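Local coordinates for glycosylation Associate Protein 1 (Streptococcus agalactiae serotype V, PDB 6OYC) that probably binds sugar and takes part, as a component of the Gap123 complex, in the glycosylation and accessory Sec-dependent secretion of bacterial surface proteins, at residues F77-E82 and R177-E181; I83-Q89 and D150-L154; L318-V323 and V424-I430; M343-I349 and T404-F408. All coordinates share one frame; numbering follows the deposited sequence.

Contact 1: residues F77-E82 and R177-E181; sequences FDDIQE and RIMRE
CE2 of Phe77 lies 3.7 Å from CE of Met179; the two side chains cross at about a right angle, and the methyl stands oblique to the ring. Met179 gets there with CG lodged between its backbone N and carbonyl carbon (chi1 65°) and the rest of the chain fully extended, so that the thioether is carried straight out from strand 177-182 to the helix. One turn on, Ile80 touches the same side chain, its CG2 resting 3.8 Å from SD of Met179, while its carbonyl O sits 3.4 Å from CG2 of Ile178. Gln81 offers backbone rather than side chain, its CA being 3.9 Å from CG1 of Ile178; its amide turns to another partner, NE2 donating to Leu171 O. Glu82 ends the helix in a Schellman motif with positive phi, and its extended chain brings CD to 3.9 Å from CD1 of Ile178. The carboxylate itself forms a salt bridge to Lys196. Ile178 and Met179 can both point at the helix because they form a classic beta bulge opposite Tyr170. Leu211 of helix 208-223 touches both Ile80 and Met179. Between these two segments the contact is one of hydrocarbon and thioether packing, with no hydrogen bond, which implies that shape governs their fit, while the polar ties of Gln81 and Glu82 go to residues beside them.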
# COMPACT_ATOMS: atom_id res chain seq x y z
N PHE A 77 8.25 14.12 -12.06
CA PHE A 77 9.59 13.65 -12.42
C PHE A 77 9.65 13.18 -13.87
O PHE A 77 10.67 13.37 -14.52
CB PHE A 77 10.05 12.54 -11.47
CG PHE A 77 10.68 13.08 -10.21
CD1 PHE A 77 9.88 13.61 -9.21
CD2 PHE A 77 12.06 13.09 -10.06
CE1 PHE A 77 10.43 14.11 -8.05
CE2 PHE A 77 12.63 13.59 -8.90
CZ PHE A 77 11.81 14.11 -7.89
N ASP A 78 8.58 12.57 -14.38
CA ASP A 78 8.48 12.27 -15.81
C ASP A 78 8.69 13.54 -16.65
O ASP A 78 9.42 13.54 -17.64
CB ASP A 78 7.12 11.64 -16.13
CG ASP A 78 7.08 10.12 -15.86
OD1 ASP A 78 7.90 9.58 -15.08
OD2 ASP A 78 6.20 9.47 -16.43
N ASP A 79 8.03 14.62 -16.25
CA ASP A 79 8.18 15.92 -16.91
C ASP A 79 9.63 16.40 -16.85
O ASP A 79 10.26 16.70 -17.87
CB ASP A 79 7.24 16.91 -16.22
CG ASP A 79 7.17 18.26 -16.90
OD1 ASP A 79 7.99 18.57 -17.78
OD2 ASP A 79 6.26 19.04 -16.52
N ILE A 80 10.18 16.50 -15.64
CA ILE A 80 11.58 16.87 -15.47
C ILE A 80 12.48 16.04 -16.37
O ILE A 80 13.29 16.58 -17.13
CB ILE A 80 11.99 16.71 -13.99
CG1 ILE A 80 11.16 17.65 -13.13
CG2 ILE A 80 13.49 16.92 -13.82
CD1 ILE A 80 11.45 17.50 -11.66
N GLN A 81 12.34 14.72 -16.31
CA GLN A 81 13.30 13.84 -16.96
C GLN A 81 13.09 13.69 -18.46
O GLN A 81 13.84 12.93 -19.08
CB GLN A 81 13.27 12.45 -16.30
CG GLN A 81 13.82 12.42 -14.88
CD GLN A 81 13.71 11.05 -14.27
OE1 GLN A 81 12.81 10.79 -13.46
NE2 GLN A 81 14.62 10.14 -14.68
N GLU A 82 12.10 14.38 -19.05
CA GLU A 82 11.88 14.40 -20.51
C GLU A 82 11.60 13.00 -21.04
O GLU A 82 12.11 12.59 -22.09
CB GLU A 82 13.06 15.03 -21.25
CG GLU A 82 13.21 16.50 -20.93
CD GLU A 82 14.45 17.13 -21.55
OE1 GLU A 82 15.10 16.50 -22.42
OE2 GLU A 82 14.77 18.27 -21.14
N ARG A 177 21.93 13.19 -18.63
CA ARG A 177 21.60 13.61 -17.28
C ARG A 177 20.78 14.90 -17.30
O ARG A 177 21.20 15.90 -17.87
CB ARG A 177 22.87 13.81 -16.47
CG ARG A 177 22.56 14.17 -15.01
CD ARG A 177 23.79 14.07 -14.16
NE ARG A 177 24.71 15.15 -14.43
CZ ARG A 177 26.02 15.00 -14.54
NH1 ARG A 177 26.55 13.79 -14.41
NH2 ARG A 177 26.81 16.05 -14.79
N ILE A 178 19.61 14.86 -16.67
CA ILE A 178 18.82 16.08 -16.54
C ILE A 178 19.19 16.85 -15.29
O ILE A 178 19.30 18.08 -15.32
CB ILE A 178 17.32 15.77 -16.56
CG1 ILE A 178 16.95 15.01 -17.83
CG2 ILE A 178 16.53 17.06 -16.42
CD1 ILE A 178 17.20 15.77 -19.08
N MET A 179 19.38 16.16 -14.17
CA MET A 179 19.72 16.86 -12.94
C MET A 179 20.44 15.90 -12.00
O MET A 179 20.29 14.68 -12.10
CB MET A 179 18.49 17.45 -12.26
CG MET A 179 17.52 16.39 -11.78
SD MET A 179 16.06 17.01 -10.97
CE MET A 179 15.19 15.48 -10.69
N ARG A 180 21.22 16.48 -11.10
CA ARG A 180 21.89 15.75 -10.03
C ARG A 180 21.40 16.27 -8.68
O ARG A 180 21.37 17.48 -8.46
CB ARG A 180 23.40 15.89 -10.14
CG ARG A 180 24.14 15.49 -8.87
CD ARG A 180 25.65 15.51 -9.09
NE ARG A 180 26.01 14.80 -10.30
CZ ARG A 180 27.27 14.58 -10.69
NH1 ARG A 180 28.27 15.02 -9.93
NH2 ARG A 180 27.52 13.92 -11.81
N GLU A 181 21.00 15.35 -7.81
CA GLU A 181 20.51 15.65 -6.47
C GLU A 181 21.51 15.10 -5.47
O GLU A 181 21.74 13.88 -5.43
CB GLU A 181 19.13 15.02 -6.21
CG GLU A 181 18.60 15.23 -4.78
CD GLU A 181 17.38 14.35 -4.43
OE1 GLU A 181 17.05 13.37 -5.15
OE2 GLU A 181 16.75 14.65 -3.41

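Contact 2: residues I83-Q89 and D150-L154; sequences IGNVRQQ and DRGFL
Gln89 and Arg151 join two irregular segments through their backbones: Gln89 N donates to Arg151 O over 2.8 Å, a fairly straight bond (166° at the hydrogen) that reaches the oxygen from above its carbonyl plane. Gln88 CA adds a C-H...O contact to the same oxygen, and Gly152 CA makes one to Gln89 O at 3.3 Å. Gly152, with positive phi, brings its CA this close because it has no side chain to hold the chains apart. A water ties the junction further, donating to Arg87 O and Arg151 O and accepting from Gln89 NE2. Among the side chains, Arg151 dominates. Bent at chi3 (-64°), it turns its guanidinium under Ile83, whose CG2 lies over one face, 3.7 Å from CZ of Arg151. Val86 CG1 presses on the aliphatic part, 3.6 Å from CD of Arg151. Ile83 also reaches Phe153, its CG1 standing 3.6 Å from CZ of that ring, with the two side chains crossing at about a right angle. A second water links Arg151 NH1 to Gly84 O, and the guanidinium forms salt bridges with Asp149 and Asp78, which would help offset its charge and that of nearby Arg60. The contact thus packs the loop that follows helix 76-80 against the connection between strands 141-148 and 154-161 of the antiparallel sheet, with Pro173 also touching Ile83.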
# COMPACT_ATOMS: atom_id res chain seq x y z
N ILE A 83 10.79 12.25 -20.29
CA ILE A 83 10.55 10.87 -20.67
C ILE A 83 9.60 10.79 -21.87
O ILE A 83 9.88 10.09 -22.84
CB ILE A 83 10.07 10.08 -19.44
CG1 ILE A 83 11.28 9.81 -18.54
CG2 ILE A 83 9.39 8.77 -19.83
CD1 ILE A 83 10.95 9.73 -17.09
N GLY A 84 8.50 11.55 -21.85
CA GLY A 84 7.67 11.53 -23.04
C GLY A 84 7.01 10.17 -23.24
O GLY A 84 6.76 9.42 -22.29
N ASN A 85 6.73 9.84 -24.48
CA ASN A 85 6.03 8.59 -24.76
C ASN A 85 7.04 7.52 -25.22
O ASN A 85 7.12 7.16 -26.38
CB ASN A 85 4.94 8.83 -25.79
CG ASN A 85 4.25 7.56 -26.21
OD1 ASN A 85 3.90 6.72 -25.38
ND2 ASN A 85 4.01 7.42 -27.52
N VAL A 86 7.79 7.03 -24.24
CA VAL A 86 8.90 6.12 -24.51
C VAL A 86 8.38 4.75 -24.91
O VAL A 86 7.37 4.27 -24.37
CB VAL A 86 9.81 6.04 -23.27
CG1 VAL A 86 9.06 5.40 -22.10
CG2 VAL A 86 11.05 5.23 -23.57
N ARG A 87 9.05 4.12 -25.86
CA ARG A 87 8.75 2.72 -26.18
C ARG A 87 9.10 1.83 -24.98
O ARG A 87 10.23 1.87 -24.47
CB ARG A 87 9.53 2.28 -27.42
CG ARG A 87 9.41 0.78 -27.74
CD ARG A 87 10.12 0.35 -29.03
NE ARG A 87 11.58 0.25 -28.87
CZ ARG A 87 12.22 -0.76 -28.28
NH1 ARG A 87 11.54 -1.79 -27.75
NH2 ARG A 87 13.55 -0.72 -28.20
N GLN A 88 8.19 0.99 -24.58
CA GLN A 88 8.39 0.07 -23.49
C GLN A 88 9.41 -0.99 -23.83
O GLN A 88 9.38 -1.53 -24.87
CB GLN A 88 7.09 -0.68 -23.27
CG GLN A 88 6.37 -0.49 -21.96
CD GLN A 88 4.88 -0.09 -22.12
OE1 GLN A 88 4.09 -0.77 -22.76
NE2 GLN A 88 4.52 1.04 -21.53
N GLN A 89 10.32 -1.27 -22.95
CA GLN A 89 11.27 -2.35 -23.17
C GLN A 89 11.22 -3.29 -21.98
O GLN A 89 10.97 -2.86 -20.85
CB GLN A 89 12.73 -1.84 -23.33
CG GLN A 89 13.04 -1.06 -24.58
CD GLN A 89 14.45 -0.46 -24.53
OE1 GLN A 89 15.41 -1.09 -24.98
NE2 GLN A 89 14.58 0.74 -23.95
N ASP A 150 9.91 1.18 -14.87
CA ASP A 150 9.19 -0.00 -15.36
C ASP A 150 8.88 0.06 -16.85
O ASP A 150 8.40 -0.93 -17.40
CB ASP A 150 7.90 -0.23 -14.56
CG ASP A 150 6.87 0.89 -14.73
OD1 ASP A 150 6.71 1.44 -15.83
OD2 ASP A 150 6.15 1.18 -13.74
N ARG A 151 9.12 1.18 -17.51
CA ARG A 151 9.07 1.21 -18.97
C ARG A 151 10.35 0.66 -19.60
O ARG A 151 10.46 0.62 -20.83
CB ARG A 151 8.74 2.61 -19.47
CG ARG A 151 7.30 3.04 -19.17
CD ARG A 151 7.08 4.56 -19.17
NE ARG A 151 7.82 5.25 -18.12
CZ ARG A 151 7.54 6.47 -17.68
NH1 ARG A 151 6.52 7.15 -18.20
NH2 ARG A 151 8.26 7.02 -16.71
N GLY A 152 11.30 0.21 -18.78
CA GLY A 152 12.49 -0.46 -19.27
C GLY A 152 13.59 0.44 -19.80
O GLY A 152 14.26 0.07 -20.76
N PHE A 153 13.78 1.62 -19.21
CA PHE A 153 14.96 2.44 -19.46
C PHE A 153 15.65 2.71 -18.13
O PHE A 153 15.06 2.53 -17.06
CB PHE A 153 14.60 3.75 -20.18
CG PHE A 153 13.72 4.67 -19.37
CD1 PHE A 153 14.27 5.58 -18.47
CD2 PHE A 153 12.34 4.62 -19.51
CE1 PHE A 153 13.46 6.43 -17.72
CE2 PHE A 153 11.51 5.47 -18.76
CZ PHE A 153 12.08 6.38 -17.86
N LEU A 154 16.92 3.15 -18.18
CA LEU A 154 17.63 3.56 -16.97
C LEU A 154 17.14 4.94 -16.53
O LEU A 154 17.38 5.92 -17.22
CB LEU A 154 19.14 3.59 -17.20
CG LEU A 154 20.00 3.98 -15.97
CD1 LEU A 154 19.80 3.05 -14.77
CD2 LEU A 154 21.45 4.01 -16.36
O HOH W 1 5.49 7.29 -20.89
O HOH W 2 12.21 2.06 -22.68

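Contact 3: residues L318-V323 and V424-I430; sequences LEIYFV and VRLIIDI
Ile428 packs against Phe322 and Ile320 as the main bump of this strand pair. CG2 of Ile428 sits over one face of the Phe322 ring, 3.9 Å from the centroid, in a CH-pi contact, and CD1 of Ile428 fits between Ile320 and Phe322, 3.7 Å from CG2 of Ile320. Phe322 opens this hollow by setting CG anti to its backbone N (chi1 -164°), which lays the ring toward strand 426-428; Ile430 CD1 adds an oblique contact at its far end. On the same sheet face Ile320 and Leu426 run side by side. Across the sheet, Val424 CG1 tucks 3.8 Å from CB of Tyr321, near Ile427, while the hydroxyl of Tyr321 bonds to that of Tyr356. Beneath these shapes the backbones run parallel: Tyr321 N donates to Leu426 O, and Tyr321 O accepts from Ile428 N at 2.8 Å in an almost straight bond (177°). Glu319 O takes two donors, Arg425 N and Leu426 N. At the other end a water donates to Val323 O and Asp429 OD1, while Asp429 OD2 accepts from Asp435 N. Helices 329-344 and 473-481 cover the Phe322-Ile428 face. These are central neighbours in a parallel six-stranded sheet, the Rossmann-like core consistent with the GT-B clan.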
# COMPACT_ATOMS: atom_id res chain seq x y z
N LEU A 318 -14.47 -25.09 5.11
CA LEU A 318 -14.86 -23.87 5.83
C LEU A 318 -13.55 -23.27 6.36
O LEU A 318 -13.12 -23.57 7.48
CB LEU A 318 -15.84 -24.16 6.96
CG LEU A 318 -17.23 -24.66 6.57
CD1 LEU A 318 -17.92 -25.27 7.77
CD2 LEU A 318 -18.08 -23.55 5.99
N GLU A 319 -12.91 -22.44 5.54
CA GLU A 319 -11.54 -22.03 5.79
C GLU A 319 -11.51 -20.78 6.66
O GLU A 319 -12.11 -19.75 6.31
CB GLU A 319 -10.79 -21.80 4.49
CG GLU A 319 -9.28 -21.68 4.68
CD GLU A 319 -8.57 -21.10 3.47
OE1 GLU A 319 -7.40 -20.67 3.62
OE2 GLU A 319 -9.17 -21.08 2.37
N ILE A 320 -10.82 -20.88 7.79
CA ILE A 320 -10.62 -19.78 8.72
C ILE A 320 -9.26 -19.15 8.44
O ILE A 320 -8.23 -19.84 8.40
CB ILE A 320 -10.70 -20.26 10.19
CG1 ILE A 320 -12.05 -20.91 10.47
CG2 ILE A 320 -10.44 -19.09 11.16
CD1 ILE A 320 -12.26 -21.24 11.93
N TYR A 321 -9.26 -17.83 8.29
CA TYR A 321 -8.06 -17.03 8.04
C TYR A 321 -7.68 -16.34 9.35
O TYR A 321 -8.34 -15.38 9.76
CB TYR A 321 -8.38 -16.01 6.93
CG TYR A 321 -7.27 -15.11 6.41
CD1 TYR A 321 -6.96 -13.90 7.05
CD2 TYR A 321 -6.62 -15.39 5.21
CE1 TYR A 321 -5.97 -13.06 6.54
CE2 TYR A 321 -5.64 -14.55 4.70
CZ TYR A 321 -5.32 -13.39 5.37
OH TYR A 321 -4.35 -12.54 4.88
N PHE A 322 -6.64 -16.84 10.03
CA PHE A 322 -6.35 -16.50 11.43
C PHE A 322 -5.05 -15.72 11.55
O PHE A 322 -3.95 -16.29 11.43
CB PHE A 322 -6.29 -17.77 12.28
CG PHE A 322 -6.40 -17.54 13.77
CD1 PHE A 322 -5.41 -16.84 14.46
CD2 PHE A 322 -7.45 -18.08 14.50
CE1 PHE A 322 -5.50 -16.66 15.85
CE2 PHE A 322 -7.54 -17.90 15.90
CZ PHE A 322 -6.56 -17.18 16.56
N VAL A 323 -5.17 -14.42 11.82
CA VAL A 323 -4.00 -13.55 11.94
C VAL A 323 -3.34 -13.80 13.28
O VAL A 323 -3.99 -13.69 14.33
CB VAL A 323 -4.40 -12.08 11.77
CG1 VAL A 323 -3.20 -11.13 12.04
CG2 VAL A 323 -4.97 -11.83 10.38
N VAL A 424 -12.38 -17.89 1.51
CA VAL A 424 -12.32 -17.98 2.96
C VAL A 424 -13.71 -17.75 3.54
O VAL A 424 -14.50 -16.94 3.04
CB VAL A 424 -11.28 -16.99 3.53
CG1 VAL A 424 -11.56 -16.66 5.00
CG2 VAL A 424 -9.89 -17.60 3.42
N ARG A 425 -14.02 -18.50 4.58
CA ARG A 425 -15.32 -18.38 5.24
C ARG A 425 -15.29 -17.38 6.39
O ARG A 425 -16.25 -16.63 6.59
CB ARG A 425 -15.74 -19.76 5.76
CG ARG A 425 -17.22 -19.89 6.06
CD ARG A 425 -18.05 -19.74 4.80
NE ARG A 425 -19.44 -20.07 5.07
CZ ARG A 425 -20.45 -19.85 4.22
NH1 ARG A 425 -20.21 -19.29 3.04
NH2 ARG A 425 -21.68 -20.18 4.56
N LEU A 426 -14.19 -17.34 7.14
CA LEU A 426 -14.16 -16.60 8.39
C LEU A 426 -12.78 -15.98 8.60
O LEU A 426 -11.76 -16.65 8.42
CB LEU A 426 -14.51 -17.52 9.57
CG LEU A 426 -14.64 -16.89 10.96
CD1 LEU A 426 -15.75 -15.85 10.99
CD2 LEU A 426 -14.90 -17.99 12.02
N ILE A 427 -12.77 -14.70 8.99
CA ILE A 427 -11.56 -13.97 9.34
C ILE A 427 -11.47 -13.87 10.86
O ILE A 427 -12.44 -13.45 11.52
CB ILE A 427 -11.55 -12.57 8.70
CG1 ILE A 427 -11.16 -12.65 7.21
CG2 ILE A 427 -10.61 -11.61 9.43
CD1 ILE A 427 -11.49 -11.35 6.44
N ILE A 428 -10.33 -14.25 11.43
CA ILE A 428 -10.11 -14.09 12.87
C ILE A 428 -8.85 -13.24 13.09
O ILE A 428 -7.74 -13.63 12.70
CB ILE A 428 -9.99 -15.43 13.61
CG1 ILE A 428 -11.32 -16.19 13.55
CG2 ILE A 428 -9.67 -15.16 15.07
CD1 ILE A 428 -11.32 -17.47 14.38
N ASP A 429 -9.04 -12.10 13.74
CA ASP A 429 -7.92 -11.26 14.17
C ASP A 429 -8.29 -10.75 15.55
O ASP A 429 -9.11 -9.84 15.69
CB ASP A 429 -7.67 -10.12 13.18
CG ASP A 429 -6.34 -9.43 13.41
OD1 ASP A 429 -5.73 -9.64 14.49
OD2 ASP A 429 -5.92 -8.66 12.51
N ILE A 430 -7.70 -11.36 16.58
CA ILE A 430 -8.16 -11.15 17.95
C ILE A 430 -7.17 -10.35 18.78
O ILE A 430 -7.37 -10.18 19.98
CB ILE A 430 -8.49 -12.48 18.65
CG1 ILE A 430 -7.31 -13.46 18.55
CG2 ILE A 430 -9.77 -13.10 18.10
CD1 ILE A 430 -7.41 -14.60 19.51
O HOH W 3 -4.80 -11.65 15.78

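Contact 4: residues M343-I349 and T404-F408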
# COMPACT_ATOMS: atom_id res chain seq x y z
N MET A 343 -12.89 -27.88 15.93
CA MET A 343 -12.48 -28.64 14.75
C MET A 343 -12.80 -30.12 14.89
O MET A 343 -13.16 -30.76 13.89
CB MET A 343 -10.99 -28.43 14.48
CG MET A 343 -10.71 -27.21 13.62
SD MET A 343 -8.97 -26.77 13.56
CE MET A 343 -8.34 -27.98 12.39
N LEU A 344 -12.68 -30.67 16.10
CA LEU A 344 -13.14 -32.04 16.31
C LEU A 344 -14.64 -32.14 16.09
O LEU A 344 -15.13 -33.15 15.57
CB LEU A 344 -12.79 -32.52 17.71
CG LEU A 344 -11.33 -32.64 18.13
CD1 LEU A 344 -11.31 -32.65 19.62
CD2 LEU A 344 -10.69 -33.91 17.58
N LYS A 345 -15.38 -31.10 16.44
CA LYS A 345 -16.81 -31.04 16.21
C LYS A 345 -17.19 -30.76 14.76
O LYS A 345 -18.38 -30.78 14.44
CB LYS A 345 -17.44 -29.96 17.10
CG LYS A 345 -17.67 -30.36 18.54
CD LYS A 345 -18.21 -29.19 19.33
CE LYS A 345 -19.37 -28.52 18.60
NZ LYS A 345 -19.18 -27.04 18.46
N ASN A 346 -16.22 -30.47 13.88
CA ASN A 346 -16.55 -30.09 12.50
C ASN A 346 -15.33 -30.33 11.61
O ASN A 346 -14.42 -29.50 11.56
CB ASN A 346 -17.00 -28.64 12.44
CG ASN A 346 -17.58 -28.28 11.09
OD1 ASN A 346 -17.23 -28.87 10.07
ND2 ASN A 346 -18.48 -27.30 11.07
N ASN A 347 -15.36 -31.45 10.87
CA ASN A 347 -14.26 -31.90 10.03
C ASN A 347 -14.04 -31.02 8.79
O ASN A 347 -13.02 -31.19 8.12
CB ASN A 347 -14.51 -33.35 9.59
CG ASN A 347 -15.98 -33.64 9.35
OD1 ASN A 347 -16.54 -33.30 8.31
ND2 ASN A 347 -16.62 -34.28 10.32
N ASP A 348 -14.97 -30.12 8.48
CA ASP A 348 -14.82 -29.25 7.32
C ASP A 348 -14.05 -27.97 7.63
O ASP A 348 -13.59 -27.29 6.70
CB ASP A 348 -16.20 -28.92 6.74
CG ASP A 348 -16.83 -30.11 6.01
OD1 ASP A 348 -16.11 -31.09 5.73
OD2 ASP A 348 -18.04 -30.08 5.74
N ILE A 349 -13.88 -27.63 8.91
CA ILE A 349 -13.13 -26.43 9.28
C ILE A 349 -11.64 -26.67 9.06
O ILE A 349 -11.09 -27.71 9.44
CB ILE A 349 -13.41 -26.07 10.74
CG1 ILE A 349 -14.84 -25.57 10.90
CG2 ILE A 349 -12.42 -25.02 11.22
CD1 ILE A 349 -15.27 -25.42 12.33
N THR A 404 -3.47 -32.92 7.15
CA THR A 404 -3.63 -31.88 8.17
C THR A 404 -4.61 -30.81 7.72
O THR A 404 -4.81 -30.60 6.52
CB THR A 404 -2.29 -31.22 8.48
OG1 THR A 404 -2.46 -30.31 9.58
CG2 THR A 404 -1.80 -30.46 7.27
N ARG A 405 -5.24 -30.16 8.69
CA ARG A 405 -6.14 -29.05 8.44
C ARG A 405 -5.58 -27.73 8.95
O ARG A 405 -6.33 -26.75 9.06
CB ARG A 405 -7.50 -29.34 9.06
CG ARG A 405 -7.90 -30.80 8.97
CD ARG A 405 -9.30 -31.00 8.45
NE ARG A 405 -10.31 -30.40 9.33
CZ ARG A 405 -10.79 -30.96 10.44
NH1 ARG A 405 -10.36 -32.15 10.83
NH2 ARG A 405 -11.71 -30.32 11.16
N LEU A 406 -4.29 -27.68 9.28
CA LEU A 406 -3.62 -26.46 9.68
C LEU A 406 -2.56 -26.10 8.65
O LEU A 406 -1.82 -26.97 8.17
CB LEU A 406 -2.94 -26.60 11.04
CG LEU A 406 -3.80 -26.97 12.24
CD1 LEU A 406 -2.96 -27.01 13.51
CD2 LEU A 406 -4.93 -25.96 12.34
N SER A 407 -2.45 -24.80 8.34
CA SER A 407 -1.33 -24.32 7.56
C SER A 407 -0.90 -22.96 8.09
O SER A 407 -1.58 -22.31 8.88
CB SER A 407 -1.66 -24.23 6.06
OG SER A 407 -2.85 -23.50 5.83
N PHE A 408 0.28 -22.54 7.63
CA PHE A 408 0.88 -21.27 8.00
C PHE A 408 1.31 -20.59 6.71
O PHE A 408 2.01 -21.19 5.89
CB PHE A 408 2.06 -21.50 8.94
CG PHE A 408 2.75 -20.24 9.37
CD1 PHE A 408 3.78 -19.68 8.61
CD2 PHE A 408 2.38 -19.61 10.55
CE1 PHE A 408 4.41 -18.51 9.02
CE2 PHE A 408 3.01 -18.45 10.97
CZ PHE A 408 4.03 -17.90 10.20
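An Asx turn and a type I beta turn shape the loop that carries the chain from helix 329-344 into strand 349-354, and Arg405, just ahead of edge strand 406-409, inserts its guanidinium into it. The arginine chain is kinked twice, with chi2 at -132° and chi3 at -62°, which swings the flat group back over the turn. Arg405 NE donates to Ile349 O at 2.8 Å, with that oxygen close to the guanidinium plane, and NH2 adds a weak bond to the same atom. A stronger bond runs from Arg405 NH2 to Met343 O, 3.1 Å away. This carbonyl also accepts from Asn346 N, and the two donors come from opposite faces of its plane, so one oxygen serves both the backbone of the turn and the arginine. One face of the guanidinium lies under Asn347 O, which stands 3.0 Å above the plane of Arg405; it and Asn346 O are close to the nitrogens, though neither meets the angle of a hydrogen bond. The electronegative crowd of carbonyls would probably stabilise the positive charge. Over the opposite face comes the methyl of Met343: its CE is 3.7 Å from CB of Arg405 and 4.0 Å from CD2 of Leu406, adding an apolar margin. Within the turn, Asn346 OD1 accepts from Asp348 N at 3.0 Å, and on the far side Thr404 OG1 makes an ST turn with Leu406 N. Such a set of carbonyls gathered round an arginine, where a helix hands over to the next strand, belongs here to the alpha-to-beta connection of a Rossmann-like parallel sheet.

How the contacts relate
The four contacts form two well-separated pairs, the centres of contacts 1 and 3 lying about 47 Å apart on opposite sides of the chain's centre. Contacts 1 and 2, about 14 Å between centres, touch through the Asp78-Arg151 salt bridge; contact 2 falls within the chain span that contact 1 closes. Both fasten the end of helix 76-80 and the loop after it to the antiparallel sheet. Contacts 3 and 4, with centres about 12 Å apart, come later and share the six-stranded parallel sheet, Leu318 N being probably hydrogen-bonded to Asp348 O. Strand 318-323 leads into helix 329-344, and contact 4 falls between the two segments of contact 3, building a separate Rossmann-like unit.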